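Local coordinates for protein alpha-galactosidase (PDB 3MI6) that probably hydrolyses terminal, non-reducing alpha-D-galactose residues from alpha-D-galactosides such as galactose oligosaccharides and galactomannans, at residues 414-419 / 502-507; 463-468 / 517-522; 476-481 / 509-514; 532-537 / 543-548. All blocks are in the same frame, centred on the assembly; numbering follows the deposited sequence.

Contact 1 of 4, residues 414-419 / 502-507; sequences EPEMVS and HRYILG
E416 and Y504 meet through one hydrogen bond, from the phenol OH of Y504 to the carboxylate oxygen E416 OE1, 2.7 Å long. The oxygen lies at the edge of the ring, near its plane, and receives the hydroxyl on its anti side, 18° out of the carboxylate plane. The two flat groups are turned 55° against each other, and the side chains cross at about a right angle. The close part extends along the glutamate stem: E416 CB is 3.3 Å from Y504 OH and E416 CG 3.6 Å, so the hydroxyl lies alongside the stem, whose chain bends at chi2.

Beyond this spot the segments are far apart. Even at their nearest, E416 CA and Y504 CA are 9.5 Å from each other, and a long aromatic side chain is needed to span the distance; with CG trans to the backbone N (chi1 169°), it reaches out from helix 500-518. The looser side of that helix is where R503, partly exposed, pairs with E499. On the other side, P415 and E416 form the corner of a type I turn from E414 to M417, a place that suits the fixed phi of proline, and the turn delivers E416 from the end of barrel strand 408-413.

The other oxygen, E416 OE2, holds a salt bridge to R533 NH2 and a hydrogen bond from W478 NE1. Three donors thus grip one buried carboxylate, which is consistent with an ionised glutamate whose rotation is fixed beside the predicted substrate-binding tryptophan.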
loop_
_atom_site.group_PDB
_atom_site.type_symbol
_atom_site.label_atom_id
_atom_site.label_comp_id
_atom_site.label_asym_id
_atom_site.label_seq_id
_atom_site.Cartn_x
_atom_site.Cartn_y
_atom_site.Cartn_z
ATOM N N GLU D 414 25.577 8.115 39.161
ATOM C CA GLU D 414 24.748 8.999 38.335
ATOM C C GLU D 414 25.233 10.424 38.578
ATOM O O GLU D 414 24.544 11.213 39.218
ATOM C CB GLU D 414 23.255 8.863 38.682
ATOM C CG GLU D 414 22.294 9.473 37.656
ATOM C CD GLU D 414 20.824 9.303 38.031
ATOM O OE1 GLU D 414 20.511 8.468 38.900
ATOM O OE2 GLU D 414 19.970 10.005 37.452
ATOM N N PRO D 415 26.431 10.749 38.056
ATOM C CA PRO D 415 27.221 11.967 38.307
ATOM C C PRO D 415 26.473 13.272 38.081
ATOM O O PRO D 415 26.470 14.149 38.958
ATOM C CB PRO D 415 28.332 11.877 37.262
ATOM C CG PRO D 415 28.461 10.440 36.974
ATOM C CD PRO D 415 27.074 9.885 37.049
ATOM N N GLU D 416 25.872 13.403 36.902
ATOM C CA GLU D 416 25.245 14.648 36.475
ATOM C C GLU D 416 24.059 15.104 37.358
ATOM O O GLU D 416 23.489 16.173 37.122
ATOM C CB GLU D 416 24.813 14.518 35.004
ATOM C CG GLU D 416 25.907 13.976 34.052
ATOM C CD GLU D 416 25.337 13.175 32.871
ATOM O OE1 GLU D 416 24.674 13.774 31.996
ATOM O OE2 GLU D 416 25.554 11.941 32.814
HETATM N N MSE D 417 23.710 14.311 38.379
HETATM C CA MSE D 417 22.477 14.515 39.167
HETATM C C MSE D 417 22.653 14.918 40.639
HETATM O O MSE D 417 23.641 14.564 41.284
HETATM C CB MSE D 417 21.578 13.272 39.090
HETATM C CG MSE D 417 21.174 12.890 37.673
HETATM SE SE MSE D 417 20.261 14.331 36.674
HETATM C CE MSE D 417 20.505 13.585 34.895
ATOM N N VAL D 418 21.669 15.650 41.162
ATOM C CA VAL D 418 21.676 16.121 42.552
ATOM C C VAL D 418 20.270 16.076 43.170
ATOM O O VAL D 418 19.312 16.600 42.598
ATOM C CB VAL D 418 22.279 17.561 42.670
ATOM C CG1 VAL D 418 21.476 18.556 41.837
ATOM C CG2 VAL D 418 22.405 18.007 44.142
ATOM N N SER D 419 20.149 15.415 44.317
ATOM C CA SER D 419 18.913 15.412 45.100
ATOM C C SER D 419 18.923 16.576 46.100
ATOM O O SER D 419 19.986 16.989 46.550
ATOM C CB SER D 419 18.764 14.081 45.840
ATOM O OG SER D 419 17.968 13.164 45.108
ATOM N N HIS D 502 24.826 22.616 24.610
ATOM C CA HIS D 502 26.067 22.077 24.066
ATOM C C HIS D 502 27.205 22.063 25.083
ATOM O O HIS D 502 28.036 21.152 25.091
ATOM C CB HIS D 502 26.502 22.830 22.825
ATOM C CG HIS D 502 27.676 22.216 22.142
ATOM N ND1 HIS D 502 28.840 22.905 21.904
ATOM C CD2 HIS D 502 27.870 20.969 21.658
ATOM C CE1 HIS D 502 29.698 22.113 21.289
ATOM N NE2 HIS D 502 29.135 20.931 21.131
ATOM N N ARG D 503 27.248 23.075 25.943
ATOM C CA ARG D 503 28.320 23.174 26.914
ATOM C C ARG D 503 28.172 22.062 27.931
ATOM O O ARG D 503 29.153 21.426 28.316
ATOM C CB ARG D 503 28.324 24.545 27.589
ATOM C CG ARG D 503 28.971 25.636 26.760
ATOM C CD ARG D 503 28.859 26.991 27.426
ATOM N NE ARG D 503 29.545 28.015 26.644
ATOM C CZ ARG D 503 30.841 28.289 26.756
ATOM N NH1 ARG D 503 31.591 27.607 27.619
ATOM N NH2 ARG D 503 31.388 29.235 26.005
ATOM N N TYR D 504 26.938 21.823 28.352
ATOM C CA TYR D 504 26.664 20.769 29.306
ATOM C C TYR D 504 27.198 19.457 28.747
ATOM O O TYR D 504 27.838 18.664 29.445
ATOM C CB TYR D 504 25.164 20.679 29.556
ATOM C CG TYR D 504 24.724 19.461 30.336
ATOM C CD1 TYR D 504 24.772 18.199 29.768
ATOM C CD2 TYR D 504 24.234 19.582 31.629
ATOM C CE1 TYR D 504 24.363 17.095 30.464
ATOM C CE2 TYR D 504 23.821 18.490 32.332
ATOM C CZ TYR D 504 23.881 17.242 31.750
ATOM O OH TYR D 504 23.461 16.131 32.448
ATOM N N ILE D 505 26.947 19.236 27.466
ATOM C CA ILE D 505 27.437 18.038 26.825
ATOM C C ILE D 505 28.984 18.002 26.800
ATOM O O ILE D 505 29.593 17.016 27.215
ATOM C CB ILE D 505 26.681 17.784 25.474
ATOM C CG1 ILE D 505 25.758 16.576 25.642
ATOM C CG2 ILE D 505 27.606 17.607 24.284
ATOM C CD1 ILE D 505 26.405 15.440 26.390
ATOM N N LEU D 506 29.621 19.089 26.384
ATOM C CA LEU D 506 31.076 19.158 26.443
ATOM C C LEU D 506 31.576 18.809 27.848
ATOM O O LEU D 506 32.580 18.124 28.006
ATOM C CB LEU D 506 31.573 20.539 26.018
ATOM C CG LEU D 506 31.251 20.917 24.571
ATOM C CD1 LEU D 506 31.738 22.313 24.244
ATOM C CD2 LEU D 506 31.810 19.901 23.586
ATOM N N GLY D 507 30.858 19.269 28.866
ATOM C CA GLY D 507 31.172 18.927 30.240
ATOM C C GLY D 507 31.191 17.428 30.519
ATOM O O GLY D 507 32.135 16.908 31.156
#

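Contact 2 of 4, residues 463-468 / 517-522; sequences LMSQMI and QAYPNV
I468 turns its CG1 branch beside the backbone N (chi1 -68°), which sends CG2 out from helix 454-471, while Y519, with CG opposite its carbonyl carbon (chi1 -50°), swings its ring back to meet it. I468 CG2 comes 3.7 Å from Y519 CD1, and I468 CD1 lies over one face of the ring, 4.1 Å from Y519 CD2. A beta-branched isoleucine suits this place because its two arms spread across the aromatic surface. The same CG2 also touches V522 CG2 at 4.0 Å, so that it is shared between ring and valine.

Y519 and V522 are brought to one side by a type I turn, closed by V522 N bonding to Y519 O over 3.2 Å, with P520 at a corner that fits its restricted phi. The phenol OH continues past I468 to a weak hydrogen bond with E469 OE2, whereas S465 OG turns to F461 O of its own helix. A serine in place of Y519 would probably uncover the I468 branches and leave E469 without this weak partner.

The contact joins helix 454-471 to the turn leading from helix 500-518 into strand 523-526, an alpha-to-beta loop of a (beta/alpha)8 barrel, at the end opposite the catalytic strand ends.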
loop_
_atom_site.group_PDB
_atom_site.type_symbol
_atom_site.label_atom_id
_atom_site.label_comp_id
_atom_site.label_asym_id
_atom_site.label_seq_id
_atom_site.Cartn_x
_atom_site.Cartn_y
_atom_site.Cartn_z
ATOM N N LEU D 463 35.951 13.018 43.076
ATOM C CA LEU D 463 35.135 12.058 43.819
ATOM C C LEU D 463 35.106 10.646 43.222
ATOM O O LEU D 463 35.089 9.643 43.946
ATOM C CB LEU D 463 33.710 12.581 43.976
ATOM C CG LEU D 463 33.445 12.946 45.435
ATOM C CD1 LEU D 463 32.036 13.470 45.661
ATOM C CD2 LEU D 463 33.710 11.722 46.290
HETATM N N MSE D 464 35.101 10.567 41.897
HETATM C CA MSE D 464 35.026 9.272 41.233
HETATM C C MSE D 464 36.364 8.536 41.199
HETATM O O MSE D 464 36.414 7.325 41.439
HETATM C CB MSE D 464 34.435 9.418 39.841
HETATM C CG MSE D 464 32.961 9.701 39.883
HETATM SE SE MSE D 464 32.130 9.705 38.122
HETATM C CE MSE D 464 31.419 11.496 38.155
ATOM N N SER D 465 37.442 9.266 40.914
ATOM C CA SER D 465 38.777 8.676 40.906
ATOM C C SER D 465 39.155 8.202 42.303
ATOM O O SER D 465 39.824 7.188 42.460
ATOM C CB SER D 465 39.809 9.655 40.352
ATOM O OG SER D 465 39.643 10.927 40.933
ATOM N N GLN D 466 38.702 8.921 43.319
ATOM C CA GLN D 466 38.964 8.493 44.682
ATOM C C GLN D 466 38.320 7.144 44.938
ATOM O O GLN D 466 38.823 6.350 45.732
ATOM C CB GLN D 466 38.459 9.522 45.692
ATOM C CG GLN D 466 39.279 10.795 45.716
ATOM C CD GLN D 466 38.876 11.734 46.832
ATOM O OE1 GLN D 466 37.824 11.568 47.460
ATOM N NE2 GLN D 466 39.713 12.737 47.084
HETATM N N MSE D 467 37.211 6.888 44.247
HETATM C CA MSE D 467 36.459 5.651 44.418
HETATM C C MSE D 467 37.029 4.501 43.580
HETATM O O MSE D 467 36.980 3.332 43.983
HETATM C CB MSE D 467 34.991 5.881 44.082
HETATM C CG MSE D 467 34.072 4.771 44.573
HETATM SE SE MSE D 467 34.005 4.585 46.526
HETATM C CE MSE D 467 33.774 6.473 46.979
ATOM N N ILE D 468 37.570 4.848 42.414
ATOM C CA ILE D 468 38.227 3.889 41.537
ATOM C C ILE D 468 39.527 3.410 42.154
ATOM O O ILE D 468 39.853 2.225 42.064
ATOM C CB ILE D 468 38.540 4.506 40.172
ATOM C CG1 ILE D 468 37.253 4.794 39.403
ATOM C CG2 ILE D 468 39.425 3.592 39.366
ATOM C CD1 ILE D 468 37.470 5.658 38.174
ATOM N N GLN D 517 41.270 8.620 30.582
ATOM C CA GLN D 517 42.709 8.790 30.392
ATOM C C GLN D 517 43.494 8.414 31.652
ATOM O O GLN D 517 44.579 7.842 31.564
ATOM C CB GLN D 517 43.045 10.205 29.927
ATOM C CG GLN D 517 42.192 10.640 28.773
ATOM C CD GLN D 517 42.894 11.603 27.848
ATOM O OE1 GLN D 517 42.433 12.739 27.641
ATOM N NE2 GLN D 517 44.019 11.155 27.271
ATOM N N ALA D 518 42.930 8.701 32.820
ATOM C CA ALA D 518 43.633 8.465 34.078
ATOM C C ALA D 518 43.523 7.040 34.574
ATOM O O ALA D 518 44.386 6.584 35.310
ATOM C CB ALA D 518 43.149 9.421 35.141
ATOM N N TYR D 519 42.461 6.342 34.183
ATOM C CA TYR D 519 42.242 4.955 34.611
ATOM C C TYR D 519 41.731 4.102 33.455
ATOM O O TYR D 519 40.605 3.610 33.499
ATOM C CB TYR D 519 41.238 4.898 35.772
ATOM C CG TYR D 519 41.539 5.845 36.929
ATOM C CD1 TYR D 519 42.298 5.429 38.020
ATOM C CD2 TYR D 519 41.058 7.149 36.931
ATOM C CE1 TYR D 519 42.572 6.284 39.069
ATOM C CE2 TYR D 519 41.327 8.005 37.973
ATOM C CZ TYR D 519 42.083 7.573 39.043
ATOM O OH TYR D 519 42.346 8.437 40.084
ATOM N N PRO D 520 42.560 3.928 32.415
ATOM C CA PRO D 520 42.136 3.314 31.146
ATOM C C PRO D 520 41.712 1.840 31.215
ATOM O O PRO D 520 41.247 1.328 30.208
ATOM C CB PRO D 520 43.372 3.460 30.249
ATOM C CG PRO D 520 44.512 3.659 31.190
ATOM C CD PRO D 520 43.945 4.420 32.349
ATOM N N ASN D 521 41.853 1.175 32.354
ATOM C CA ASN D 521 41.477 -0.241 32.452
ATOM C C ASN D 521 40.060 -0.408 32.965
ATOM O O ASN D 521 39.584 -1.525 33.205
ATOM C CB ASN D 521 42.448 -1.000 33.361
ATOM C CG ASN D 521 43.854 -1.028 32.803
ATOM O OD1 ASN D 521 44.060 -0.905 31.586
ATOM N ND2 ASN D 521 44.833 -1.187 33.687
ATOM N N VAL D 522 39.398 0.721 33.149
ATOM C CA VAL D 522 38.058 0.718 33.665
ATOM C C VAL D 522 37.112 0.695 32.483
ATOM O O VAL D 522 37.169 1.549 31.600
ATOM C CB VAL D 522 37.795 1.955 34.535
ATOM C CG1 VAL D 522 36.299 2.129 34.786
ATOM C CG2 VAL D 522 38.569 1.859 35.842
#

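Contact 3 of 4, residues 476-481 / 509-514; sequences IKWDMN and YQLYAR
The six-membered ring of W478 and the ring of Y512 lie face on face in an offset stack, with centroids 3.6 Å apart and planes only 4° from parallel. The phenol extends along the indole toward its five-membered ring, so that Y512 OH ends 3.3 Å from W478 CG and the same distance from W478 CD2. L511, one residue earlier on the helix, approaches obliquely: L511 CD1 is 3.5 Å from W478 CH2, and L511 CB follows at 3.7 Å from that carbon. Outside the stack, the indole NE1 donates to E416.

W478 can reach the helix because its CG stands trans to the backbone N (chi1 172°), carrying the ring out toward it. A broad tryptophan suits the wide strand-to-helix gap, 9.9 Å between W478 CA and Y512 CA, and tyrosine and leucine offer it a flat and a branched surface. The neighbours K477 and D479 point the other way. K477 NZ forms a salt bridge with D367, and D479, the predicted nucleophile, is held by W412 NE1 and S529 N.

The alternation of K477 and W478 thus sets one stacked aromatic pair between barrel and helix 500-518. It lies beside the predicted galactoside site, to which K477, W478 and D479 are assigned, at the C-terminal end of strand 475-478 in the TIM barrel of a family 36 glycosidase.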
loop_
_atom_site.group_PDB
_atom_site.type_symbol
_atom_site.label_atom_id
_atom_site.label_comp_id
_atom_site.label_asym_id
_atom_site.label_seq_id
_atom_site.Cartn_x
_atom_site.Cartn_y
_atom_site.Cartn_z
ATOM N N ILE D 476 32.384 0.732 35.692
ATOM C CA ILE D 476 31.453 1.702 36.244
ATOM C C ILE D 476 30.206 1.791 35.350
ATOM O O ILE D 476 30.292 1.932 34.132
ATOM C CB ILE D 476 32.136 3.091 36.434
ATOM C CG1 ILE D 476 32.869 3.145 37.779
ATOM C CG2 ILE D 476 31.135 4.210 36.366
ATOM C CD1 ILE D 476 33.748 4.350 37.947
ATOM N N LYS D 477 29.042 1.649 35.960
ATOM C CA LYS D 477 27.803 1.931 35.270
ATOM C C LYS D 477 27.495 3.398 35.547
ATOM O O LYS D 477 27.263 3.797 36.685
ATOM C CB LYS D 477 26.686 1.014 35.777
ATOM C CG LYS D 477 25.414 0.992 34.925
ATOM C CD LYS D 477 24.402 0.020 35.549
ATOM C CE LYS D 477 23.024 0.079 34.895
ATOM N NZ LYS D 477 22.010 -0.816 35.565
ATOM N N TRP D 478 27.524 4.198 34.492
ATOM C CA TRP D 478 27.302 5.635 34.586
ATOM C C TRP D 478 25.920 5.972 34.021
ATOM O O TRP D 478 25.721 6.071 32.804
ATOM C CB TRP D 478 28.418 6.359 33.831
ATOM C CG TRP D 478 28.270 7.841 33.653
ATOM C CD1 TRP D 478 27.116 8.560 33.636
ATOM C CD2 TRP D 478 29.327 8.778 33.420
ATOM N NE1 TRP D 478 27.384 9.892 33.415
ATOM C CE2 TRP D 478 28.734 10.052 33.275
ATOM C CE3 TRP D 478 30.719 8.663 33.317
ATOM C CZ2 TRP D 478 29.480 11.202 33.037
ATOM C CZ3 TRP D 478 31.462 9.809 33.076
ATOM C CH2 TRP D 478 30.842 11.063 32.940
ATOM N N ASP D 479 24.970 6.147 34.930
ATOM C CA ASP D 479 23.568 6.292 34.579
ATOM C C ASP D 479 23.179 7.773 34.482
ATOM O O ASP D 479 23.996 8.652 34.737
ATOM C CB ASP D 479 22.734 5.575 35.634
ATOM C CG ASP D 479 21.374 5.176 35.132
ATOM O OD1 ASP D 479 20.949 5.695 34.073
ATOM O OD2 ASP D 479 20.730 4.335 35.806
HETATM N N MSE D 480 21.929 8.043 34.113
HETATM C CA MSE D 480 21.440 9.405 33.898
HETATM C C MSE D 480 19.920 9.347 33.698
HETATM O O MSE D 480 19.447 9.021 32.604
HETATM C CB MSE D 480 22.137 10.028 32.683
HETATM C CG MSE D 480 22.079 11.544 32.633
HETATM SE SE MSE D 480 20.419 12.274 31.889
HETATM C CE MSE D 480 20.675 11.913 29.976
ATOM N N ASN D 481 19.168 9.680 34.750
ATOM C CA ASN D 481 17.765 9.282 34.872
ATOM C C ASN D 481 16.664 10.351 34.806
ATOM O O ASN D 481 15.515 10.067 35.128
ATOM C CB ASN D 481 17.572 8.468 36.152
ATOM C CG ASN D 481 18.139 7.069 36.043
ATOM O OD1 ASN D 481 18.926 6.626 36.892
ATOM N ND2 ASN D 481 17.754 6.364 34.986
ATOM N N TYR D 509 31.588 15.135 28.299
ATOM C CA TYR D 509 32.774 14.600 27.637
ATOM C C TYR D 509 34.033 14.884 28.452
ATOM O O TYR D 509 34.868 14.000 28.655
ATOM C CB TYR D 509 32.925 15.130 26.216
ATOM C CG TYR D 509 31.818 14.688 25.305
ATOM C CD1 TYR D 509 31.191 13.470 25.496
ATOM C CD2 TYR D 509 31.399 15.482 24.260
ATOM C CE1 TYR D 509 30.180 13.044 24.672
ATOM C CE2 TYR D 509 30.369 15.069 23.427
ATOM C CZ TYR D 509 29.764 13.842 23.641
ATOM O OH TYR D 509 28.742 13.414 22.814
ATOM N N GLN D 510 34.164 16.115 28.929
ATOM C CA GLN D 510 35.255 16.461 29.834
ATOM C C GLN D 510 35.424 15.381 30.902
ATOM O O GLN D 510 36.524 14.887 31.138
ATOM C CB GLN D 510 34.999 17.826 30.497
ATOM C CG GLN D 510 35.596 19.032 29.764
ATOM C CD GLN D 510 37.076 18.841 29.476
ATOM O OE1 GLN D 510 37.930 18.964 30.381
ATOM N NE2 GLN D 510 37.393 18.520 28.212
ATOM N N LEU D 511 34.325 15.007 31.545
ATOM C CA LEU D 511 34.406 14.070 32.656
ATOM C C LEU D 511 34.810 12.675 32.192
ATOM O O LEU D 511 35.595 11.994 32.854
ATOM C CB LEU D 511 33.078 13.997 33.402
ATOM C CG LEU D 511 33.160 13.867 34.921
ATOM C CD1 LEU D 511 31.869 13.287 35.434
ATOM C CD2 LEU D 511 34.329 13.014 35.363
ATOM N N TYR D 512 34.265 12.245 31.063
ATOM C CA TYR D 512 34.569 10.923 30.549
ATOM C C TYR D 512 35.977 10.954 30.040
ATOM O O TYR D 512 36.686 9.953 30.081
ATOM C CB TYR D 512 33.651 10.573 29.379
ATOM C CG TYR D 512 32.484 9.679 29.708
ATOM C CD1 TYR D 512 31.192 10.174 29.719
ATOM C CD2 TYR D 512 32.676 8.333 29.984
ATOM C CE1 TYR D 512 30.119 9.356 30.013
ATOM C CE2 TYR D 512 31.621 7.505 30.275
ATOM C CZ TYR D 512 30.339 8.015 30.286
ATOM O OH TYR D 512 29.275 7.180 30.578
ATOM N N ALA D 513 36.379 12.103 29.521
ATOM C CA ALA D 513 37.692 12.204 28.917
ATOM C C ALA D 513 38.764 12.068 29.988
ATOM O O ALA D 513 39.763 11.384 29.792
ATOM C CB ALA D 513 37.837 13.508 28.152
ATOM N N ARG D 514 38.551 12.699 31.136
ATOM C CA ARG D 514 39.562 12.695 32.180
ATOM C C ARG D 514 39.588 11.388 32.954
ATOM O O ARG D 514 40.654 10.910 33.327
ATOM C CB ARG D 514 39.382 13.896 33.104
ATOM C CG ARG D 514 39.825 15.197 32.448
ATOM C CD ARG D 514 39.264 16.408 33.154
ATOM N NE ARG D 514 39.861 16.636 34.466
ATOM C CZ ARG D 514 39.379 17.511 35.340
ATOM N NH1 ARG D 514 38.299 18.216 35.030
ATOM N NH2 ARG D 514 39.968 17.679 36.519
#

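Contact 4 of 4, residues 532-537 / 543-548; sequences GRFDLG and PQAWTS
F534 sits at the centre of an inverse gamma turn, just before the N-cap of helix 536-539, with F534 CA and A545 CA 6.4 Å apart. Both belong to a beta-alpha-beta unit of the TIM barrel, in which strand 523-526 is followed by helix 536-539 and then strand 544-546.

With CG anti to the backbone N (chi1 -162°), the bend carries the ring of F534 toward strand 544-546, and its CD2 and CE2 atoms make the contact. A545 CB comes obliquely, 3.5 Å from F534 CD2 and as far from F534 CE2. The small alanine suits this place, since it allows the bulky ring to come near the strand, and M539 packs against both. Q544 and W546, its neighbours, point the other way. F534 also stands in a cation-pi pair with R204 and touches T563 of helix 553-566. Replacing this phenylalanine by an alanine is likely to leave a gap beside A545 CB and R204 without its aromatic partner.

D535 follows as N-cap, its OD1 bonded to M538 N, which suits a short acidic side chain at a helix start. At the far end of the contact T547 divides its two branches: OG1 bonds to G573 O on the next strand, while T547 CG2 rests 3.9 Å from F534 CE2.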
loop_
_atom_site.group_PDB
_atom_site.type_symbol
_atom_site.label_atom_id
_atom_site.label_comp_id
_atom_site.label_asym_id
_atom_site.label_seq_id
_atom_site.Cartn_x
_atom_site.Cartn_y
_atom_site.Cartn_z
ATOM N N GLY D 532 18.530 5.929 26.720
ATOM C CA GLY D 532 18.195 7.318 26.488
ATOM C C GLY D 532 19.354 8.159 25.973
ATOM O O GLY D 532 19.186 9.337 25.677
ATOM N N ARG D 533 20.542 7.571 25.886
ATOM C CA ARG D 533 21.674 8.262 25.273
ATOM C C ARG D 533 22.456 7.338 24.361
ATOM O O ARG D 533 23.625 7.555 24.114
ATOM C CB ARG D 533 22.598 8.856 26.332
ATOM C CG ARG D 533 22.322 10.303 26.626
ATOM C CD ARG D 533 23.605 11.052 26.823
ATOM N NE ARG D 533 24.305 10.673 28.054
ATOM C CZ ARG D 533 24.390 11.439 29.140
ATOM N NH1 ARG D 533 23.803 12.637 29.167
ATOM N NH2 ARG D 533 25.057 11.000 30.198
ATOM N N PHE D 534 21.788 6.320 23.847
ATOM C CA PHE D 534 22.454 5.282 23.093
ATOM C C PHE D 534 23.006 5.823 21.773
ATOM O O PHE D 534 22.334 5.722 20.733
ATOM C CB PHE D 534 21.453 4.161 22.814
ATOM C CG PHE D 534 22.089 2.866 22.435
ATOM C CD1 PHE D 534 22.516 2.651 21.152
ATOM C CD2 PHE D 534 22.262 1.869 23.382
ATOM C CE1 PHE D 534 23.106 1.467 20.815
ATOM C CE2 PHE D 534 22.850 0.677 23.061
ATOM C CZ PHE D 534 23.274 0.467 21.773
ATOM N N ASP D 535 24.220 6.376 21.799
ATOM C CA ASP D 535 24.744 7.039 20.612
ATOM C C ASP D 535 26.261 6.996 20.440
ATOM O O ASP D 535 26.993 6.704 21.360
ATOM C CB ASP D 535 24.247 8.474 20.558
ATOM C CG ASP D 535 24.727 9.298 21.726
ATOM O OD1 ASP D 535 25.876 9.088 22.188
ATOM O OD2 ASP D 535 23.951 10.169 22.174
ATOM N N LEU D 536 26.724 7.298 19.234
ATOM C CA LEU D 536 28.140 7.186 18.909
ATOM C C LEU D 536 28.982 8.058 19.844
ATOM O O LEU D 536 30.134 7.745 20.136
ATOM C CB LEU D 536 28.398 7.511 17.428
ATOM C CG LEU D 536 27.670 6.642 16.371
ATOM C CD1 LEU D 536 27.774 7.254 15.000
ATOM C CD2 LEU D 536 28.147 5.206 16.323
ATOM N N GLY D 537 28.387 9.134 20.341
ATOM C CA GLY D 537 29.115 10.052 21.186
ATOM C C GLY D 537 29.639 9.352 22.418
ATOM O O GLY D 537 30.741 9.631 22.878
ATOM N N PRO D 543 32.435 1.683 25.538
ATOM C CA PRO D 543 32.264 0.818 24.364
ATOM C C PRO D 543 30.918 0.110 24.348
ATOM O O PRO D 543 30.556 -0.487 23.339
ATOM C CB PRO D 543 33.375 -0.203 24.534
ATOM C CG PRO D 543 33.504 -0.326 26.028
ATOM C CD PRO D 543 33.341 1.088 26.536
ATOM N N GLN D 544 30.174 0.174 25.442
ATOM C CA GLN D 544 28.877 -0.500 25.485
ATOM C C GLN D 544 27.849 0.304 26.266
ATOM O O GLN D 544 28.201 1.029 27.192
ATOM C CB GLN D 544 29.013 -1.905 26.070
ATOM C CG GLN D 544 29.273 -1.956 27.552
ATOM C CD GLN D 544 29.741 -3.327 27.954
ATOM O OE1 GLN D 544 30.443 -3.994 27.196
ATOM N NE2 GLN D 544 29.347 -3.769 29.140
ATOM N N ALA D 545 26.582 0.178 25.888
ATOM C CA ALA D 545 25.528 0.901 26.580
ATOM C C ALA D 545 24.502 -0.078 27.129
ATOM O O ALA D 545 24.367 -1.185 26.610
ATOM C CB ALA D 545 24.871 1.904 25.644
ATOM N N TRP D 546 23.808 0.312 28.199
ATOM C CA TRP D 546 22.660 -0.449 28.694
ATOM C C TRP D 546 21.479 -0.159 27.761
ATOM O O TRP D 546 20.879 0.912 27.819
ATOM C CB TRP D 546 22.342 -0.058 30.142
ATOM C CG TRP D 546 21.177 -0.808 30.732
ATOM C CD1 TRP D 546 20.101 -0.278 31.386
ATOM C CD2 TRP D 546 20.962 -2.229 30.700
ATOM N NE1 TRP D 546 19.236 -1.282 31.776
ATOM C CE2 TRP D 546 19.743 -2.486 31.367
ATOM C CE3 TRP D 546 21.689 -3.309 30.182
ATOM C CZ2 TRP D 546 19.239 -3.773 31.526
ATOM C CZ3 TRP D 546 21.184 -4.584 30.339
ATOM C CH2 TRP D 546 19.967 -4.807 31.003
ATOM N N THR D 547 21.154 -1.115 26.897
ATOM C CA THR D 547 20.299 -0.851 25.738
ATOM C C THR D 547 18.886 -0.383 26.073
ATOM O O THR D 547 18.376 0.557 25.470
ATOM C CB THR D 547 20.220 -2.088 24.840
ATOM O OG1 THR D 547 21.510 -2.705 24.801
ATOM C CG2 THR D 547 19.782 -1.715 23.420
ATOM N N SER D 548 18.250 -1.062 27.017
ATOM C CA SER D 548 16.930 -0.669 27.488
ATOM C C SER D 548 16.749 -1.123 28.927
ATOM O O SER D 548 17.285 -2.147 29.322
ATOM C CB SER D 548 15.839 -1.302 26.613
ATOM O OG SER D 548 14.549 -0.876 27.020
#

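In the fold
Followed from the N terminus, the chain opens contact 1 in the turn after strand 408-413, then runs along helix 454-471, opening contact 2, and into strand 475-478, opening contact 3. Helix 500-518 and the turn after it answer all three: contact 1 closes first, at 502-507, contact 3 next, at 509-514, and contact 2 last, at 517-522. Contact 3 therefore nests within contact 2, while contact 1 crosses both. Contact 4 follows in series, tying the loop before helix 536-539 to strand 544-546. Contact 1 joins turn to helix, contact 2 helix to turn, contact 3 strand to helix, and the E416 carboxylate bridges contacts 1, 3 and 4 near the predicted active site.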